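Local coordinates for protein pentafunctional AROM polypeptide (Schizosaccharomyces pombe, PDB 5SWV) that probably catalyses steps of the shikimate pathway, the crystallised part carrying its dehydroquinate dehydratase and shikimate dehydrogenase units, at residues G375-A380 with S397-L402; I77-T82 with F111-L116; T335-R340 with H513-M518; F255-P260 with A306-P311; V444-A449 with L475-K480. All coordinates share one frame; numbering follows the deposited sequence.

Contact 1 of 5, residues G375-A380 with S397-L402; sequences GLVIGA and SRIYLL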
# COMPACT_ATOMS: atom_id res chain seq x y z
N GLY A 375 -18.69 -1.92 -16.92
CA GLY A 375 -18.04 -3.19 -16.64
C GLY A 375 -18.92 -4.38 -16.92
O GLY A 375 -20.12 -4.24 -17.14
N LEU A 376 -18.32 -5.57 -16.90
CA LEU A 376 -19.04 -6.81 -17.05
C LEU A 376 -18.47 -7.85 -16.11
O LEU A 376 -17.26 -8.05 -16.07
CB LEU A 376 -18.92 -7.33 -18.48
CG LEU A 376 -19.47 -8.75 -18.71
CD1 LEU A 376 -20.98 -8.73 -18.62
CD2 LEU A 376 -18.99 -9.30 -20.04
N VAL A 377 -19.35 -8.52 -15.38
CA VAL A 377 -19.00 -9.64 -14.54
C VAL A 377 -19.76 -10.83 -15.11
O VAL A 377 -20.96 -10.73 -15.43
CB VAL A 377 -19.43 -9.39 -13.08
CG1 VAL A 377 -19.21 -10.63 -12.21
CG2 VAL A 377 -18.71 -8.17 -12.51
N ILE A 378 -19.07 -11.96 -15.24
CA ILE A 378 -19.67 -13.19 -15.76
C ILE A 378 -19.60 -14.26 -14.69
O ILE A 378 -18.52 -14.55 -14.18
CB ILE A 378 -18.90 -13.70 -16.98
CG1 ILE A 378 -18.82 -12.60 -18.05
CG2 ILE A 378 -19.58 -14.94 -17.53
CD1 ILE A 378 -17.78 -12.84 -19.11
N GLY A 379 -20.75 -14.84 -14.36
CA GLY A 379 -20.87 -15.81 -13.26
C GLY A 379 -21.70 -15.30 -12.09
O GLY A 379 -22.01 -14.10 -11.98
N ALA A 380 -22.07 -16.23 -11.21
CA ALA A 380 -22.99 -15.98 -10.12
C ALA A 380 -22.64 -16.66 -8.79
O ALA A 380 -23.48 -16.74 -7.88
CB ALA A 380 -24.38 -16.38 -10.55
N SER A 397 -19.67 2.76 -13.17
CA SER A 397 -21.06 3.26 -13.01
C SER A 397 -22.14 2.35 -13.63
O SER A 397 -23.30 2.50 -13.28
CB SER A 397 -21.21 4.67 -13.57
OG SER A 397 -20.83 4.68 -14.93
N ARG A 398 -21.77 1.45 -14.54
CA ARG A 398 -22.69 0.42 -15.00
C ARG A 398 -21.99 -0.93 -14.96
O ARG A 398 -21.09 -1.19 -15.74
CB ARG A 398 -23.20 0.71 -16.41
CG ARG A 398 -23.64 2.15 -16.62
CD ARG A 398 -24.51 2.34 -17.84
NE ARG A 398 -25.85 1.82 -17.56
CZ ARG A 398 -27.00 2.27 -18.07
NH1 ARG A 398 -28.14 1.68 -17.71
NH2 ARG A 398 -27.04 3.31 -18.91
N ILE A 399 -22.42 -1.77 -14.04
CA ILE A 399 -21.85 -3.09 -13.84
C ILE A 399 -22.79 -4.11 -14.48
O ILE A 399 -23.82 -4.47 -13.88
CB ILE A 399 -21.65 -3.38 -12.33
CG1 ILE A 399 -20.82 -2.27 -11.66
CG2 ILE A 399 -20.96 -4.71 -12.11
CD1 ILE A 399 -20.88 -2.25 -10.15
N TYR A 400 -22.47 -4.54 -15.70
CA TYR A 400 -23.27 -5.55 -16.40
C TYR A 400 -23.00 -6.94 -15.84
O TYR A 400 -21.86 -7.27 -15.50
CB TYR A 400 -23.04 -5.48 -17.93
CG TYR A 400 -23.67 -4.24 -18.52
CD1 TYR A 400 -22.97 -3.04 -18.57
CD2 TYR A 400 -24.99 -4.25 -18.95
CE1 TYR A 400 -23.55 -1.88 -19.08
CE2 TYR A 400 -25.58 -3.10 -19.46
CZ TYR A 400 -24.86 -1.91 -19.52
OH TYR A 400 -25.44 -0.75 -20.01
N LEU A 401 -24.07 -7.73 -15.72
CA LEU A 401 -24.00 -9.05 -15.10
C LEU A 401 -24.62 -10.11 -16.00
O LEU A 401 -25.79 -10.02 -16.36
CB LEU A 401 -24.72 -9.01 -13.77
CG LEU A 401 -24.76 -10.31 -12.95
CD1 LEU A 401 -23.37 -10.86 -12.66
CD2 LEU A 401 -25.50 -10.07 -11.64
N LEU A 402 -23.84 -11.14 -16.34
CA LEU A 402 -24.21 -12.09 -17.37
C LEU A 402 -24.11 -13.52 -16.88
O LEU A 402 -23.07 -13.93 -16.34
CB LEU A 402 -23.31 -11.91 -18.57
CG LEU A 402 -23.49 -12.90 -19.73
CD1 LEU A 402 -24.90 -12.84 -20.34
CD2 LEU A 402 -22.44 -12.63 -20.80

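Contact 2 of 5, residues I77-T82 with F111-L116; sequences IFTIRT and FVDVEL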
# COMPACT_ATOMS: atom_id res chain seq x y z
N ILE A 77 5.23 13.17 0.91
CA ILE A 77 5.87 14.15 1.73
C ILE A 77 6.68 14.99 0.75
O ILE A 77 7.41 14.45 -0.07
CB ILE A 77 6.77 13.49 2.78
CG1 ILE A 77 5.93 12.61 3.71
CG2 ILE A 77 7.51 14.52 3.58
CD1 ILE A 77 6.71 11.47 4.34
N PHE A 78 6.51 16.30 0.84
CA PHE A 78 7.14 17.26 -0.07
C PHE A 78 8.25 17.95 0.71
O PHE A 78 7.99 18.78 1.59
CB PHE A 78 6.06 18.25 -0.53
CG PHE A 78 6.52 19.25 -1.55
CD1 PHE A 78 7.10 20.45 -1.16
CD2 PHE A 78 6.31 19.03 -2.91
CE1 PHE A 78 7.50 21.39 -2.11
CE2 PHE A 78 6.68 19.96 -3.86
CZ PHE A 78 7.29 21.14 -3.47
N THR A 79 9.49 17.61 0.39
CA THR A 79 10.62 18.04 1.20
C THR A 79 11.63 18.80 0.40
O THR A 79 12.26 18.26 -0.51
CB THR A 79 11.28 16.84 1.89
OG1 THR A 79 10.35 16.27 2.79
CG2 THR A 79 12.48 17.26 2.72
N ILE A 80 11.77 20.07 0.75
CA ILE A 80 12.87 20.90 0.30
C ILE A 80 13.87 20.99 1.43
O ILE A 80 13.62 21.67 2.43
CB ILE A 80 12.44 22.34 -0.02
CG1 ILE A 80 11.42 22.36 -1.15
CG2 ILE A 80 13.66 23.18 -0.40
CD1 ILE A 80 10.81 23.74 -1.33
N ARG A 81 14.99 20.29 1.24
CA ARG A 81 16.08 20.20 2.21
C ARG A 81 17.23 21.06 1.70
O ARG A 81 17.68 20.90 0.56
CB ARG A 81 16.53 18.74 2.31
CG ARG A 81 17.63 18.47 3.32
CD ARG A 81 17.19 18.62 4.76
NE ARG A 81 16.07 17.75 5.10
CZ ARG A 81 14.85 18.13 5.50
NH1 ARG A 81 14.54 19.41 5.67
NH2 ARG A 81 13.94 17.20 5.77
N THR A 82 17.69 21.96 2.56
CA THR A 82 18.70 22.97 2.21
C THR A 82 20.11 22.48 2.48
O THR A 82 20.31 21.45 3.13
CB THR A 82 18.51 24.26 3.03
OG1 THR A 82 18.72 24.01 4.42
CG2 THR A 82 17.13 24.82 2.85
N PHE A 111 1.88 15.75 3.42
CA PHE A 111 2.78 16.46 4.32
C PHE A 111 3.71 17.41 3.57
O PHE A 111 4.01 17.21 2.40
CB PHE A 111 3.69 15.48 5.07
CG PHE A 111 2.97 14.38 5.79
CD1 PHE A 111 2.68 13.19 5.14
CD2 PHE A 111 2.65 14.51 7.12
CE1 PHE A 111 2.05 12.16 5.81
CE2 PHE A 111 2.02 13.48 7.80
CZ PHE A 111 1.71 12.30 7.14
N VAL A 112 4.19 18.43 4.27
CA VAL A 112 5.28 19.28 3.80
C VAL A 112 6.31 19.39 4.93
O VAL A 112 5.95 19.64 6.08
CB VAL A 112 4.78 20.70 3.42
CG1 VAL A 112 5.93 21.66 3.15
CG2 VAL A 112 3.88 20.63 2.19
N ASP A 113 7.58 19.19 4.59
CA ASP A 113 8.67 19.41 5.53
C ASP A 113 9.04 20.87 5.48
O ASP A 113 9.43 21.40 4.42
CB ASP A 113 9.90 18.56 5.17
CG ASP A 113 10.96 18.54 6.28
OD1 ASP A 113 11.56 19.61 6.57
OD2 ASP A 113 11.21 17.45 6.85
N VAL A 114 8.92 21.52 6.64
CA VAL A 114 9.26 22.92 6.76
C VAL A 114 10.42 23.04 7.74
O VAL A 114 10.26 22.80 8.92
CB VAL A 114 8.05 23.72 7.26
CG1 VAL A 114 8.39 25.19 7.42
CG2 VAL A 114 6.88 23.54 6.31
N GLU A 115 11.59 23.41 7.23
CA GLU A 115 12.78 23.59 8.06
C GLU A 115 12.65 24.74 9.03
O GLU A 115 12.19 25.84 8.67
CB GLU A 115 14.01 23.84 7.20
CG GLU A 115 14.43 22.63 6.37
CD GLU A 115 15.71 22.87 5.61
OE1 GLU A 115 16.27 23.99 5.70
OE2 GLU A 115 16.18 21.95 4.91
N LEU A 116 13.13 24.51 10.24
CA LEU A 116 13.08 25.52 11.29
C LEU A 116 14.19 26.59 11.11
O LEU A 116 14.36 27.47 11.96
CB LEU A 116 13.15 24.82 12.67
CG LEU A 116 11.91 23.97 12.99
CD1 LEU A 116 12.18 22.77 13.87
CD2 LEU A 116 10.83 24.82 13.62
O HOH W 1 11.66 23.13 4.02

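Contact 3 of 5, residues T335-R340 with H513-M518; sequences TIIPIR and HLWTGM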
# COMPACT_ATOMS: atom_id res chain seq x y z
N THR A 335 -8.49 -14.68 6.28
CA THR A 335 -7.32 -14.08 6.91
C THR A 335 -7.61 -13.81 8.36
O THR A 335 -8.38 -12.92 8.68
CB THR A 335 -6.94 -12.75 6.22
OG1 THR A 335 -6.57 -13.01 4.87
CG2 THR A 335 -5.78 -12.08 6.92
N ILE A 336 -6.97 -14.58 9.24
CA ILE A 336 -7.10 -14.43 10.68
C ILE A 336 -5.94 -13.60 11.22
O ILE A 336 -4.79 -13.98 11.06
CB ILE A 336 -7.12 -15.82 11.35
CG1 ILE A 336 -8.33 -16.62 10.83
CG2 ILE A 336 -7.14 -15.68 12.88
CD1 ILE A 336 -8.41 -18.05 11.33
N ILE A 337 -6.26 -12.50 11.88
CA ILE A 337 -5.28 -11.55 12.39
C ILE A 337 -5.35 -11.51 13.92
O ILE A 337 -6.38 -11.15 14.48
CB ILE A 337 -5.55 -10.12 11.88
CG1 ILE A 337 -5.61 -10.09 10.34
CG2 ILE A 337 -4.51 -9.13 12.40
CD1 ILE A 337 -6.49 -8.99 9.81
N PRO A 338 -4.26 -11.87 14.60
CA PRO A 338 -4.22 -11.74 16.06
C PRO A 338 -3.81 -10.33 16.49
O PRO A 338 -3.00 -9.69 15.83
CB PRO A 338 -3.16 -12.76 16.45
CG PRO A 338 -2.25 -12.84 15.27
CD PRO A 338 -2.98 -12.36 14.06
N ILE A 339 -4.41 -9.85 17.57
CA ILE A 339 -4.14 -8.53 18.13
C ILE A 339 -3.97 -8.75 19.63
O ILE A 339 -4.91 -9.23 20.29
CB ILE A 339 -5.33 -7.55 17.87
CG1 ILE A 339 -5.56 -7.39 16.35
CG2 ILE A 339 -5.10 -6.20 18.54
CD1 ILE A 339 -6.75 -6.51 15.99
N ARG A 340 -2.78 -8.44 20.16
CA ARG A 340 -2.56 -8.38 21.62
C ARG A 340 -2.78 -6.94 22.08
O ARG A 340 -1.88 -6.10 21.97
CB ARG A 340 -1.16 -8.88 22.06
CG ARG A 340 -1.04 -10.39 22.29
CD ARG A 340 -0.31 -11.05 21.13
NE ARG A 340 -0.68 -12.45 20.93
CZ ARG A 340 -0.44 -13.15 19.82
NH1 ARG A 340 0.20 -12.61 18.77
NH2 ARG A 340 -0.83 -14.43 19.73
N HIS A 513 0.28 -7.90 4.02
CA HIS A 513 0.26 -6.50 4.43
C HIS A 513 -0.57 -6.33 5.71
O HIS A 513 -0.14 -5.68 6.66
CB HIS A 513 -0.24 -5.61 3.27
CG HIS A 513 -0.35 -4.15 3.60
ND1 HIS A 513 -1.49 -3.41 3.35
CD2 HIS A 513 0.54 -3.28 4.14
CE1 HIS A 513 -1.30 -2.16 3.72
NE2 HIS A 513 -0.08 -2.06 4.21
N LEU A 514 -1.74 -6.96 5.78
CA LEU A 514 -2.56 -6.86 6.99
C LEU A 514 -1.83 -7.43 8.21
O LEU A 514 -2.04 -6.95 9.31
CB LEU A 514 -3.93 -7.55 6.81
CG LEU A 514 -4.86 -6.89 5.80
CD1 LEU A 514 -5.83 -7.94 5.27
CD2 LEU A 514 -5.59 -5.68 6.39
N TRP A 515 -0.99 -8.44 8.01
CA TRP A 515 -0.23 -9.02 9.13
C TRP A 515 1.01 -8.26 9.55
O TRP A 515 1.18 -8.01 10.72
CB TRP A 515 0.17 -10.45 8.81
CG TRP A 515 -0.96 -11.40 8.87
CD1 TRP A 515 -1.98 -11.44 9.79
CD2 TRP A 515 -1.16 -12.52 8.01
NE1 TRP A 515 -2.82 -12.49 9.52
CE2 TRP A 515 -2.33 -13.18 8.45
CE3 TRP A 515 -0.48 -13.02 6.89
CZ2 TRP A 515 -2.82 -14.31 7.82
CZ3 TRP A 515 -0.96 -14.15 6.27
CH2 TRP A 515 -2.12 -14.79 6.73
N THR A 516 1.87 -7.91 8.60
CA THR A 516 3.21 -7.35 8.89
C THR A 516 3.25 -5.82 8.87
O THR A 516 4.24 -5.22 9.25
CB THR A 516 4.25 -7.85 7.87
OG1 THR A 516 3.99 -7.28 6.58
CG2 THR A 516 4.22 -9.35 7.78
N GLY A 517 2.18 -5.19 8.39
CA GLY A 517 2.17 -3.74 8.19
C GLY A 517 2.91 -3.25 6.95
O GLY A 517 3.03 -2.04 6.77
N MET A 518 3.36 -4.17 6.09
CA MET A 518 4.25 -3.85 4.97
C MET A 518 3.81 -4.52 3.69
O MET A 518 3.36 -5.66 3.72
CB MET A 518 5.67 -4.32 5.31
CG MET A 518 6.24 -3.60 6.54
SD MET A 518 7.88 -4.11 7.07
CE MET A 518 7.62 -5.86 7.18

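Contact 4 of 5, residues F255-P260 with A306-P311; sequences FLFGKP and ANVTIP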
# COMPACT_ATOMS: atom_id res chain seq x y z
N PHE A 255 0.28 -19.70 9.13
CA PHE A 255 -0.30 -20.97 8.75
C PHE A 255 -1.35 -20.85 7.63
O PHE A 255 -1.79 -19.77 7.30
CB PHE A 255 -0.93 -21.63 9.98
CG PHE A 255 0.06 -21.98 11.06
CD1 PHE A 255 0.75 -23.19 11.02
CD2 PHE A 255 0.33 -21.10 12.09
CE1 PHE A 255 1.68 -23.51 12.01
CE2 PHE A 255 1.26 -21.41 13.08
CZ PHE A 255 1.93 -22.62 13.04
N LEU A 256 -1.69 -21.99 7.04
CA LEU A 256 -2.81 -22.12 6.12
C LEU A 256 -3.70 -23.24 6.64
O LEU A 256 -3.22 -24.34 6.85
CB LEU A 256 -2.32 -22.46 4.71
CG LEU A 256 -3.40 -22.70 3.64
CD1 LEU A 256 -4.29 -21.47 3.45
CD2 LEU A 256 -2.78 -23.11 2.31
N PHE A 257 -4.97 -22.95 6.88
CA PHE A 257 -5.93 -23.96 7.28
C PHE A 257 -6.81 -24.32 6.09
O PHE A 257 -7.14 -23.45 5.28
CB PHE A 257 -6.81 -23.44 8.39
CG PHE A 257 -6.06 -22.92 9.59
CD1 PHE A 257 -4.96 -23.60 10.11
CD2 PHE A 257 -6.50 -21.78 10.25
CE1 PHE A 257 -4.31 -23.13 11.24
CE2 PHE A 257 -5.86 -21.30 11.38
CZ PHE A 257 -4.76 -21.97 11.88
N GLY A 258 -7.22 -25.58 6.02
CA GLY A 258 -8.08 -26.08 4.95
C GLY A 258 -7.77 -27.53 4.63
O GLY A 258 -6.96 -28.16 5.31
N LYS A 259 -8.42 -28.05 3.59
CA LYS A 259 -8.28 -29.45 3.18
C LYS A 259 -8.93 -29.70 1.82
O LYS A 259 -10.12 -29.45 1.67
CB LYS A 259 -8.93 -30.36 4.22
CG LYS A 259 -8.55 -31.83 4.10
CD LYS A 259 -9.41 -32.69 5.02
CE LYS A 259 -9.27 -34.18 4.76
NZ LYS A 259 -8.03 -34.70 5.40
N PRO A 260 -8.17 -30.18 0.82
CA PRO A 260 -6.72 -30.45 0.77
C PRO A 260 -5.89 -29.18 0.56
O PRO A 260 -6.29 -28.29 -0.18
CB PRO A 260 -6.58 -31.40 -0.42
CG PRO A 260 -7.71 -31.03 -1.33
CD PRO A 260 -8.84 -30.56 -0.44
N ALA A 306 -3.16 -16.49 10.19
CA ALA A 306 -3.34 -17.61 9.27
C ALA A 306 -4.37 -17.36 8.17
O ALA A 306 -5.37 -16.68 8.38
CB ALA A 306 -3.69 -18.88 10.03
N ASN A 307 -4.09 -17.91 6.99
CA ASN A 307 -5.05 -17.98 5.91
C ASN A 307 -5.98 -19.18 6.09
O ASN A 307 -5.62 -20.19 6.71
CB ASN A 307 -4.34 -18.08 4.54
CG ASN A 307 -3.79 -16.75 4.06
OD1 ASN A 307 -2.61 -16.61 3.79
ND2 ASN A 307 -4.66 -15.78 3.92
N VAL A 308 -7.19 -19.05 5.56
CA VAL A 308 -8.20 -20.10 5.59
C VAL A 308 -8.73 -20.29 4.18
O VAL A 308 -9.12 -19.33 3.51
CB VAL A 308 -9.37 -19.74 6.53
CG1 VAL A 308 -10.26 -20.95 6.76
CG2 VAL A 308 -8.85 -19.23 7.86
N THR A 309 -8.70 -21.53 3.72
CA THR A 309 -9.30 -21.89 2.43
C THR A 309 -10.39 -22.93 2.67
O THR A 309 -10.80 -23.17 3.81
CB THR A 309 -8.21 -22.34 1.42
OG1 THR A 309 -8.78 -22.51 0.12
CG2 THR A 309 -7.52 -23.66 1.82
N ILE A 310 -10.88 -23.53 1.59
CA ILE A 310 -11.98 -24.51 1.64
C ILE A 310 -11.56 -25.69 2.50
O ILE A 310 -10.42 -26.16 2.36
CB ILE A 310 -12.32 -25.00 0.20
CG1 ILE A 310 -12.99 -23.88 -0.62
CG2 ILE A 310 -13.23 -26.23 0.21
CD1 ILE A 310 -12.70 -23.95 -2.11
N PRO A 311 -12.47 -26.21 3.35
CA PRO A 311 -13.88 -25.92 3.55
C PRO A 311 -14.17 -25.16 4.86
O PRO A 311 -15.23 -25.37 5.46
CB PRO A 311 -14.47 -27.32 3.64
CG PRO A 311 -13.44 -28.06 4.46
CD PRO A 311 -12.10 -27.41 4.16

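Contact 5 of 5, residues V444-A449 with L475-K480; sequences VSTIPA and LDMAYK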
# COMPACT_ATOMS: atom_id res chain seq x y z
N VAL A 444 -14.61 -9.27 -15.81
CA VAL A 444 -14.17 -10.35 -14.92
C VAL A 444 -14.99 -11.61 -15.22
O VAL A 444 -16.21 -11.58 -15.12
CB VAL A 444 -14.32 -10.01 -13.43
CG1 VAL A 444 -13.61 -11.05 -12.57
CG2 VAL A 444 -13.78 -8.62 -13.14
N SER A 445 -14.32 -12.70 -15.61
CA SER A 445 -14.98 -13.99 -15.71
C SER A 445 -14.71 -14.77 -14.45
O SER A 445 -13.55 -15.00 -14.13
CB SER A 445 -14.47 -14.78 -16.89
OG SER A 445 -15.02 -16.09 -16.85
N THR A 446 -15.76 -15.18 -13.75
CA THR A 446 -15.63 -16.01 -12.54
C THR A 446 -16.07 -17.46 -12.76
O THR A 446 -16.12 -18.25 -11.82
CB THR A 446 -16.47 -15.41 -11.41
OG1 THR A 446 -17.85 -15.45 -11.76
CG2 THR A 446 -16.09 -13.96 -11.19
N ILE A 447 -16.38 -17.83 -13.99
CA ILE A 447 -16.92 -19.16 -14.26
C ILE A 447 -15.75 -20.14 -14.50
O ILE A 447 -14.61 -19.69 -14.65
CB ILE A 447 -17.95 -19.13 -15.42
CG1 ILE A 447 -17.28 -18.89 -16.78
CG2 ILE A 447 -19.01 -18.07 -15.13
CD1 ILE A 447 -18.26 -18.71 -17.92
N PRO A 448 -16.04 -21.47 -14.51
CA PRO A 448 -14.99 -22.47 -14.77
C PRO A 448 -14.44 -22.37 -16.20
O PRO A 448 -15.19 -22.02 -17.12
CB PRO A 448 -15.72 -23.81 -14.58
CG PRO A 448 -16.99 -23.51 -13.88
CD PRO A 448 -17.35 -22.12 -14.33
N ALA A 449 -13.15 -22.67 -16.37
CA ALA A 449 -12.46 -22.55 -17.66
C ALA A 449 -12.29 -23.86 -18.42
O ALA A 449 -12.06 -23.84 -19.63
CB ALA A 449 -11.09 -21.90 -17.46
N LEU A 475 -10.02 -9.78 -16.83
CA LEU A 475 -9.47 -10.67 -15.80
C LEU A 475 -10.24 -11.99 -15.75
O LEU A 475 -11.45 -11.98 -15.62
CB LEU A 475 -9.53 -10.00 -14.43
CG LEU A 475 -9.19 -10.86 -13.21
CD1 LEU A 475 -7.77 -11.36 -13.28
CD2 LEU A 475 -9.40 -10.05 -11.95
N ASP A 476 -9.54 -13.11 -15.83
CA ASP A 476 -10.18 -14.40 -15.62
C ASP A 476 -9.71 -14.92 -14.28
O ASP A 476 -8.51 -14.97 -14.05
CB ASP A 476 -9.77 -15.38 -16.73
CG ASP A 476 -10.65 -16.61 -16.79
OD1 ASP A 476 -11.06 -17.11 -15.72
OD2 ASP A 476 -10.92 -17.09 -17.91
N MET A 477 -10.64 -15.31 -13.42
CA MET A 477 -10.30 -15.82 -12.09
C MET A 477 -9.87 -17.27 -12.04
O MET A 477 -9.40 -17.71 -10.99
CB MET A 477 -11.47 -15.63 -11.14
CG MET A 477 -11.77 -14.17 -10.88
SD MET A 477 -10.36 -13.34 -10.15
CE MET A 477 -10.34 -14.06 -8.50
N ALA A 478 -10.00 -18.01 -13.13
CA ALA A 478 -9.49 -19.38 -13.18
C ALA A 478 -8.02 -19.44 -13.63
O ALA A 478 -7.55 -18.64 -14.46
CB ALA A 478 -10.37 -20.24 -14.07
N TYR A 479 -7.30 -20.42 -13.08
CA TYR A 479 -5.88 -20.67 -13.38
C TYR A 479 -5.68 -22.13 -13.80
O TYR A 479 -4.63 -22.72 -13.56
CB TYR A 479 -5.01 -20.30 -12.17
CG TYR A 479 -5.46 -20.92 -10.86
CD1 TYR A 479 -5.00 -22.18 -10.45
CD2 TYR A 479 -6.37 -20.25 -10.03
CE1 TYR A 479 -5.43 -22.74 -9.25
CE2 TYR A 479 -6.80 -20.81 -8.83
CZ TYR A 479 -6.33 -22.05 -8.45
OH TYR A 479 -6.75 -22.60 -7.26
N LYS A 480 -6.68 -22.70 -14.47
CA LYS A 480 -6.70 -24.12 -14.78
C LYS A 480 -7.59 -24.37 -16.01
O LYS A 480 -8.80 -24.61 -15.86
CB LYS A 480 -7.22 -24.88 -13.55
CG LYS A 480 -7.36 -26.40 -13.70
CD LYS A 480 -6.01 -27.10 -13.87
CE LYS A 480 -6.18 -28.60 -13.99
NZ LYS A 480 -4.88 -29.29 -13.83
O HOH W 2 -13.58 -18.18 -16.93

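Contact 1 of 5, residues G375-A380 with S397-L402
L376 holds CG anti to its backbone N (chi1 171°), which carries CD1 over the neighbouring strand to lie 3.9 Å from both Y400 CB and L402 CB. The two strands belong to a beta-alpha-beta unit, with helix 382-393 as the connection; their six-stranded parallel sheet has the order 3-2-1-4-5-6 (422-426, 398-403, 374-378, 440-445, 472-476, 496-498), that of the Rossmann-type domain expected of a shikimate dehydrogenase. The register shows them to be parallel neighbours: G375, L376, V377 and I378 stand opposite I399, Y400, L401 and L402. A ladder of backbone bonds follows, from G375 N to R398 O at 2.8 Å through to G379 N and L402 O at 3.2 Å. L376, I378, Y400 and L402 share one face of the sheet, whereas V377, I399 and L401 share the other. There the V377 and I399 side chains lie side by side, pointing the same way, with their CG2 atoms 4.1 Å apart, and V377 also packs on I388 and L391 of helix 382-393. The Y400 ring turns away from L376 toward I425 of strand 422-426, and its OH is hydrogen-bonded to E434 OE2. G379, with positive phi (113°), starts the turn leading to helix 382-393, consistent with the glycine-rich dinucleotide-binding turn of this family. Around the Y400 ring, G375 O lies in plane at the edge, 3.4 Å from CD1, while also accepting Y400 N at 2.8 Å.

Contact 2 of 5, residues I77-T82 with F111-L116
R81 reaches across to D113 and E115 with CG anti to its backbone N and the chain then bent at chi2 and chi3. CB and CG pass E115 OE2 at van der Waals range, and CD comes within 3.5 Å. At the tip, NH1 donates to E115 OE2 at 3.1 Å, on the anti lone pair, and to D113 OD1. NH2 completes an end-on grip through D113 OD2 at 2.9 Å. T79 CG2 lies over one face of the guanidinium, offset toward the rim. Both D113 oxygens are met from above the carboxylate plane, which is 65° from the guanidinium plane; the E115 carboxylate is nearly coplanar with the guanidinium (23°). E115 OE2 also takes T82 N at 2.8 Å, so two donors fix that oxygen, and D113 OD1 is also hydrogen-bonded to S138 OG. This buried network lies at the C-terminal ends of parallel strands, where TIM-barrel active sites are found. Strands 76-79 and 111-115 lie between strands 38-42 and 134-140, with helix 94-106 packed on F78 and V112.

Contact 3 of 5, residues T335-R340 with H513-M518
The backbones of I337 and W515 approach only to 6.5 Å between CA atoms, a strand passing the last turn of a helix, so side chains make the contact. W515 has CG anti to its carbonyl carbon (chi1 -73°), an orientation that swings the indole toward the strand. Its NE1 donates to I336 O at 2.9 Å. The oxygen lies close to the indole plane, yet the donor stands 48° out of the carbonyl plane, so the indole N-H edge meets the carbonyl oxygen from outside that plane. The strand supplies carbons around the same ring. T335 CG2 is 3.8 Å from W515 CZ2, while I337 CG1 lies 3.8 Å from W515 NE1, on the pyrrole part. I337 continues past the indole, and its CD1 meets L514 CB at 4.2 Å, the two side chains crossing at about a right angle. One polar group, the indole N-H, is thereby satisfied within a largely apolar patch. T335 OG1 is hydrogen-bonded to S511 OG of the same helix. Helix 500-516, part of the shikimate dehydrogenase C-terminal family region, thus packs back on strand 335-340 in the mixed sheet of the substrate-binding domain; W515 also meets the ring of F254 and touches N307 of strand 303-308, and L514 touches D350 of strand 345-350.

Contact 4 of 5, residues F255-P260 with A306-P311
Two neighbouring parallel strands of the shikimate dehydrogenase substrate-binding domain, 253-257 and 303-308, meet here and run on into loops. F255, L256 and F257 pair with A306, N307 and V308, as the bonds from F257 N to N307 O (2.8 Å) and from T309 N to F257 O (2.9 Å) demonstrate. L256 CD1 leans over the sheet to N307 CB at 3.6 Å. The N307 amide is directed elsewhere, OD1 to Y283 OH and ND2 to N334 O; the asparagine begins the N-V-T-x-P sequence familiar in shikimate dehydrogenases, which suggests a place near the substrate pocket. On the other face F257 lays its ring beside A306, with CE2 3.5 Å from A306 CB and the V308 CG2 methyl at the ring edge. Beyond the strands, G258 has positive phi (148°), and T309 CG2 lies 4.0 Å from its CA. Both loops contain a cis proline, P260 and P311. Linking the residues just before these prolines, K259 N donates to I310 O at 3.0 Å.

Contact 5 of 5, residues V444-A449 with L475-K480
V444 and M477 cross obliquely, V444 CG1 resting 4.0 Å from M477 CG. M477 has CG anti to its carbonyl carbon (chi1 -65°) and bends again at chi2 and chi3, and the thioether then departs from strand 440-445 toward I357 and T383 on nearby helices. Further along, A449 and A478 point their CB atoms at each other, 3.8 Å apart, and so bring the two loops together after the strands have ended. Beside the V444-M477 meeting the backbones pair in parallel: S445 N donates to L475 O at 3.0 Å, and M477 N to S445 O in a nearly straight bond (175°). D476 turns its carboxylate forward along its own chain, where OD1 accepts A478 N at 2.9 Å and closes an Asx turn; OD2 is hydrogen-bonded to T484 OG1. Strands 440-445 and 472-476 are the fourth and fifth in a parallel sheet ordered 3-2-1-4-5-6, the Rossmann-type pattern, and their loops leave at its C-terminal edge, where the dinucleotide probably binds, as in other Rossmann-type dehydrogenases.

From the N terminus, contact 2 closes first, joining neighbouring strands of the dehydroquinase barrel. Contact 4 follows in series, pairing strands of the substrate-binding domain. Contact 3 opens next, at 335-340, and closes only at 513-518; its long loop encloses contact 1 and then contact 5, and no two loops cross. Those nested contacts share one parallel sheet, since strands 374-378 and 440-445 are adjacent, and they touch where I378 N lies 2.9 Å from V444 O. Contacts 3 and 4 likewise share the mixed sheet. Contact 3 therefore returns the chain from the Rossmann-type domain to the substrate-binding domain, whereas contact 2 lies about 47 Å, centre to centre, from contacts 4 and 5.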